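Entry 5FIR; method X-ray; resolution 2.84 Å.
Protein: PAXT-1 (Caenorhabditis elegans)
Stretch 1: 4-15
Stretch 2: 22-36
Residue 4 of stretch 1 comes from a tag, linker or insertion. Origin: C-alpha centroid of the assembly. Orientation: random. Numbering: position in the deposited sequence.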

# COMPACT_ATOMS: atom_id res chain seq x y z
N ARG B 4 10.80 19.01 36.03
CA ARG B 4 10.23 17.70 36.35
C ARG B 4 9.12 17.76 37.40
O ARG B 4 8.85 18.81 37.97
N GLY B 5 8.49 16.61 37.64
CA GLY B 5 7.31 16.48 38.49
C GLY B 5 6.35 15.44 37.95
O GLY B 5 6.49 14.98 36.81
N LYS B 6 5.36 15.06 38.75
CA LYS B 6 4.36 14.10 38.29
C LYS B 6 3.35 14.75 37.35
O LYS B 6 2.95 14.14 36.36
N LEU B 7 2.96 16.00 37.62
CA LEU B 7 2.02 16.69 36.73
C LEU B 7 2.64 16.98 35.37
O LEU B 7 1.98 16.78 34.34
N GLU B 8 3.89 17.44 35.32
CA GLU B 8 4.51 17.69 34.02
C GLU B 8 4.82 16.39 33.27
O GLU B 8 4.79 16.36 32.03
N ASP B 9 5.14 15.32 34.01
CA ASP B 9 5.37 14.04 33.37
C ASP B 9 4.12 13.59 32.64
O ASP B 9 4.17 13.24 31.46
N VAL B 10 2.97 13.62 33.32
CA VAL B 10 1.73 13.17 32.68
C VAL B 10 1.41 14.06 31.49
O VAL B 10 1.06 13.57 30.40
N GLU B 11 1.63 15.37 31.64
CA GLU B 11 1.26 16.30 30.57
C GLU B 11 2.07 16.03 29.31
O GLU B 11 1.58 16.25 28.20
N ALA B 12 3.31 15.55 29.46
CA ALA B 12 4.14 15.24 28.30
C ALA B 12 3.70 13.96 27.58
O ALA B 12 4.25 13.66 26.51
N GLU B 13 2.71 13.23 28.12
CA GLU B 13 2.19 12.04 27.47
C GLU B 13 1.10 12.35 26.46
O GLU B 13 0.74 11.47 25.67
N LYS B 14 0.57 13.57 26.48
CA LYS B 14 -0.46 13.97 25.54
C LYS B 14 0.08 13.91 24.12
O LYS B 14 1.26 14.20 23.88
N LYS B 15 -0.77 13.48 23.20
CA LYS B 15 -0.50 13.53 21.77
C LYS B 15 -1.42 14.58 21.14
O LYS B 15 -2.58 14.70 21.54
N ALA B 22 -10.96 13.31 25.56
CA ALA B 22 -10.23 12.05 25.62
C ALA B 22 -8.88 12.21 26.32
O ALA B 22 -8.32 11.22 26.81
N TRP B 23 -8.30 13.40 26.32
CA TRP B 23 -7.05 13.55 27.03
C TRP B 23 -7.29 13.55 28.53
O TRP B 23 -6.52 12.96 29.29
N GLU B 24 -8.35 14.22 28.97
CA GLU B 24 -8.61 14.27 30.40
C GLU B 24 -8.85 12.87 30.96
O GLU B 24 -8.39 12.55 32.06
N LEU B 25 -9.50 12.00 30.20
CA LEU B 25 -9.67 10.65 30.70
C LEU B 25 -8.33 9.95 30.84
O LEU B 25 -8.05 9.32 31.87
N ARG B 26 -7.46 10.09 29.84
CA ARG B 26 -6.12 9.52 29.95
C ARG B 26 -5.32 10.18 31.07
O ARG B 26 -4.60 9.51 31.80
N LYS B 27 -5.44 11.51 31.20
CA LYS B 27 -4.71 12.20 32.25
C LYS B 27 -5.06 11.63 33.62
O LYS B 27 -4.17 11.29 34.42
N ALA B 28 -6.36 11.48 33.89
CA ALA B 28 -6.82 11.05 35.21
C ALA B 28 -6.38 9.62 35.54
O ALA B 28 -6.10 9.31 36.70
N PHE B 29 -6.37 8.74 34.55
CA PHE B 29 -5.89 7.39 34.79
C PHE B 29 -4.40 7.39 35.11
O PHE B 29 -3.95 6.70 36.03
N MSE B 30 -3.62 8.13 34.34
CA MSE B 30 -2.20 8.17 34.59
C MSE B 30 -1.94 8.79 35.95
O MSE B 30 -1.03 8.35 36.65
N LEU B 31 -2.76 9.78 36.34
CA LEU B 31 -2.55 10.42 37.64
C LEU B 31 -2.94 9.53 38.80
O LEU B 31 -2.30 9.58 39.86
N ALA B 32 -3.98 8.71 38.63
CA ALA B 32 -4.44 7.84 39.70
C ALA B 32 -3.46 6.70 40.01
O ALA B 32 -3.44 6.21 41.14
N HIS B 33 -2.61 6.31 39.07
CA HIS B 33 -1.73 5.17 39.27
C HIS B 33 -0.26 5.48 39.06
O HIS B 33 0.57 4.58 39.18
N TYR B 34 0.08 6.75 38.84
CA TYR B 34 1.46 7.18 38.62
C TYR B 34 2.47 6.55 39.57
O TYR B 34 3.48 6.00 39.15
N ASP B 35 2.18 6.57 40.86
CA ASP B 35 3.17 6.11 41.81
C ASP B 35 3.20 4.60 41.95
O ASP B 35 3.76 4.10 42.93
N ASP B 36 2.66 3.85 41.00
CA ASP B 36 2.57 2.40 41.17
C ASP B 36 3.16 1.59 40.02
O ASP B 36 3.25 0.36 40.15

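Two helical segments that run roughly antiparallel, here at 138° with axes 10.0 Å apart at closest approach, can pack around one branched residue, and this pair from PAXT-1 illustrates the principle. The centre is Val10. Its CA-to-CB bond points toward the second helix, its chi1 is t, and its side chain sits as a knob in a hole formed by Trp23, Lys27, Met30 and Leu31. Val10 CG1 lies 3.7 Å from Lys27 CG and 4.0 Å from Met30 CB, and Val10 CG2 lies 3.9 Å from Leu31 CD2. Leu31 (m, t) leaves its backbone sideways, yet its end reaches the first helix, where its CD2 also meets CD2 of Leu7 at 3.8 Å. Leu7 itself starts away from the contact and returns only through its tip.

On each side of this centre an aromatic residue, Trp23 or Tyr34, has its CA-to-CB bond toward the other stretch and chi1 t, and each carries the aliphatic part of a lysine on one face. Lys14 CB stands 3.7 Å from the centroid of the six-membered ring of Trp23, almost on the ring normal; Lys6 CG stands 3.8 Å from the centroid of the Tyr34 ring. Both are CH-pi contacts, in which a long charged side chain supplies its methylenes as apolar surface. Lys6 is extended, t at all four chi angles, so its amino group can pass beyond the ring. Selenomethionine Met30 (m, t, p) reaches past Val10 to Glu13, its CE 3.6 Å from Glu13 CG.

Polar groups surround this apolar centre. The ring edges carry two of the three hydrogen bonds across the stretches: Tyr34 OH donates to Asp9 OD2 at 2.8 Å, and Trp23 NE1 donates to Glu11 OE2 at 3.2 Å. Glu11 sets out away from the partner helix, but its bent side chain, with chi2 p, brings the carboxylate back. Glu11 OE2 also forms a long salt bridge to Lys27 NZ at 3.7 Å, while Lys27 NZ is held more tightly within its own stretch by Glu24 OE2 at 3.0 Å. A second long salt bridge joins Lys6 NZ to Asp35 OD2 at 3.9 Å. Near the Trp23 end, Arg26 NH2 approaches Glu13 O to 2.5 Å, but the bond is weak because its angle is only 123°; the guanidinium has further partners elsewhere in the structure. Finally, the tag residue Arg4 adds a salt bridge within the first stretch, from its NH1 to Asp9 OD2 at 3.4 Å.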

# COMPACT_ATOMS: atom_id res chain seq x y z
CB ARG B 4 11.33 16.75 36.83
CG ARG B 4 10.99 15.28 36.62
CD ARG B 4 12.01 14.37 37.21
NE ARG B 4 12.69 13.63 36.15
CZ ARG B 4 12.19 12.54 35.58
NH1 ARG B 4 11.01 12.07 35.98
NH2 ARG B 4 12.88 11.91 34.61
CB LYS B 6 3.68 13.44 39.49
CG LYS B 6 2.28 12.87 39.30
CD LYS B 6 1.83 12.21 40.62
CE LYS B 6 0.33 12.19 40.82
NZ LYS B 6 0.02 11.90 42.25
CB LEU B 7 1.54 17.98 37.38
CG LEU B 7 0.46 17.84 38.46
CD1 LEU B 7 0.05 19.20 39.02
CD2 LEU B 7 -0.75 17.10 37.91
CB GLU B 8 5.78 18.52 34.19
CG GLU B 8 6.48 18.83 32.87
CD GLU B 8 7.97 18.63 32.95
OE1 GLU B 8 8.41 17.55 33.40
OE2 GLU B 8 8.70 19.57 32.57
CB ASP B 9 5.80 12.99 34.39
CG ASP B 9 7.29 12.73 34.36
OD1 ASP B 9 8.02 13.49 33.67
OD2 ASP B 9 7.74 11.74 34.99
CB VAL B 10 0.58 13.16 33.71
CG1 VAL B 10 -0.77 12.86 33.04
CG2 VAL B 10 0.87 12.11 34.77
CB GLU B 11 1.44 17.74 31.02
CG GLU B 11 0.36 18.68 30.54
CD GLU B 11 -0.99 18.42 31.24
OE1 GLU B 11 -1.01 18.36 32.49
OE2 GLU B 11 -2.03 18.32 30.55
CB ALA B 12 5.60 15.12 28.73
CB GLU B 13 1.67 11.04 28.50
CG GLU B 13 2.77 10.19 29.08
CD GLU B 13 3.43 9.33 28.00
OE1 GLU B 13 2.72 8.77 27.11
OE2 GLU B 13 4.67 9.22 28.04
CB LYS B 14 -0.98 15.38 25.86
CG LYS B 14 -2.22 15.78 25.07
CD LYS B 14 -2.55 17.28 25.13
CE LYS B 14 -3.74 17.62 24.21
NZ LYS B 14 -4.08 19.07 24.15
CB LYS B 15 -0.70 12.17 21.10
CG LYS B 15 0.05 11.02 21.76
CD LYS B 15 1.55 11.29 21.87
CE LYS B 15 2.17 10.49 23.01
NZ LYS B 15 2.10 9.01 22.78
CB ALA B 22 -10.04 11.50 24.21
CB TRP B 23 -6.33 14.83 26.63
CG TRP B 23 -5.23 15.16 27.60
CD1 TRP B 23 -5.08 16.32 28.30
CD2 TRP B 23 -4.13 14.32 27.96
NE1 TRP B 23 -3.95 16.25 29.08
CE2 TRP B 23 -3.35 15.03 28.89
CE3 TRP B 23 -3.74 13.03 27.60
CZ2 TRP B 23 -2.20 14.50 29.44
CZ3 TRP B 23 -2.60 12.51 28.17
CH2 TRP B 23 -1.84 13.24 29.07
CB GLU B 24 -9.80 15.19 30.70
CG GLU B 24 -9.54 16.71 30.52
CD GLU B 24 -8.61 17.31 31.57
OE1 GLU B 24 -8.76 16.99 32.77
OE2 GLU B 24 -7.73 18.12 31.20
CB LEU B 25 -10.57 9.86 29.76
CG LEU B 25 -11.80 9.27 30.45
CD1 LEU B 25 -13.03 10.10 30.10
CD2 LEU B 25 -11.99 7.79 30.10
CB ARG B 26 -5.37 9.64 28.62
CG ARG B 26 -5.42 8.40 27.75
CD ARG B 26 -4.04 7.97 27.30
NE ARG B 26 -3.27 9.03 26.66
CZ ARG B 26 -1.94 9.01 26.58
NH1 ARG B 26 -1.27 7.97 27.09
NH2 ARG B 26 -1.28 10.01 25.99
CB LYS B 27 -5.00 13.70 32.21
CG LYS B 27 -4.09 14.51 33.13
CD LYS B 27 -4.61 15.93 33.42
CE LYS B 27 -4.40 16.91 32.28
NZ LYS B 27 -5.04 18.21 32.62
CB ALA B 28 -8.34 11.19 35.28
CB PHE B 29 -6.20 6.49 33.60
CG PHE B 29 -5.87 5.05 33.81
CD1 PHE B 29 -4.55 4.61 33.81
CD2 PHE B 29 -6.86 4.12 33.99
CE1 PHE B 29 -4.25 3.29 34.00
CE2 PHE B 29 -6.56 2.79 34.17
CZ PHE B 29 -5.25 2.37 34.18
CB MSE B 30 -1.48 8.94 33.49
CG MSE B 30 -1.81 8.42 32.13
SE MSE B 30 -0.54 8.88 30.75
CE MSE B 30 1.04 7.84 31.27
CB LEU B 31 -3.31 11.75 37.74
CG LEU B 31 -2.75 12.91 36.92
CD1 LEU B 31 -3.76 14.04 36.74
CD2 LEU B 31 -1.45 13.42 37.55
CB ALA B 32 -5.81 7.26 39.34
CB HIS B 33 -2.15 4.02 38.34
CG HIS B 33 -3.59 3.63 38.45
ND1 HIS B 33 -4.07 2.84 39.48
CD2 HIS B 33 -4.65 3.87 37.64
CE1 HIS B 33 -5.36 2.62 39.30
NE2 HIS B 33 -5.74 3.23 38.19
CB TYR B 34 1.51 8.71 38.73
CG TYR B 34 2.86 9.28 38.37
CD1 TYR B 34 3.26 9.37 37.05
CD2 TYR B 34 3.74 9.70 39.36
CE1 TYR B 34 4.50 9.87 36.72
CE2 TYR B 34 4.97 10.20 39.04
CZ TYR B 34 5.36 10.29 37.72
OH TYR B 34 6.59 10.79 37.39
CB ASP B 35 2.91 6.76 43.17
CG ASP B 35 2.75 8.26 43.07
OD1 ASP B 35 3.47 8.85 42.25
OD2 ASP B 35 1.92 8.86 43.80
CB ASP B 36 1.11 2.00 41.43
CG ASP B 36 0.54 2.62 42.72
OD1 ASP B 36 1.02 2.26 43.83
OD2 ASP B 36 -0.35 3.49 42.65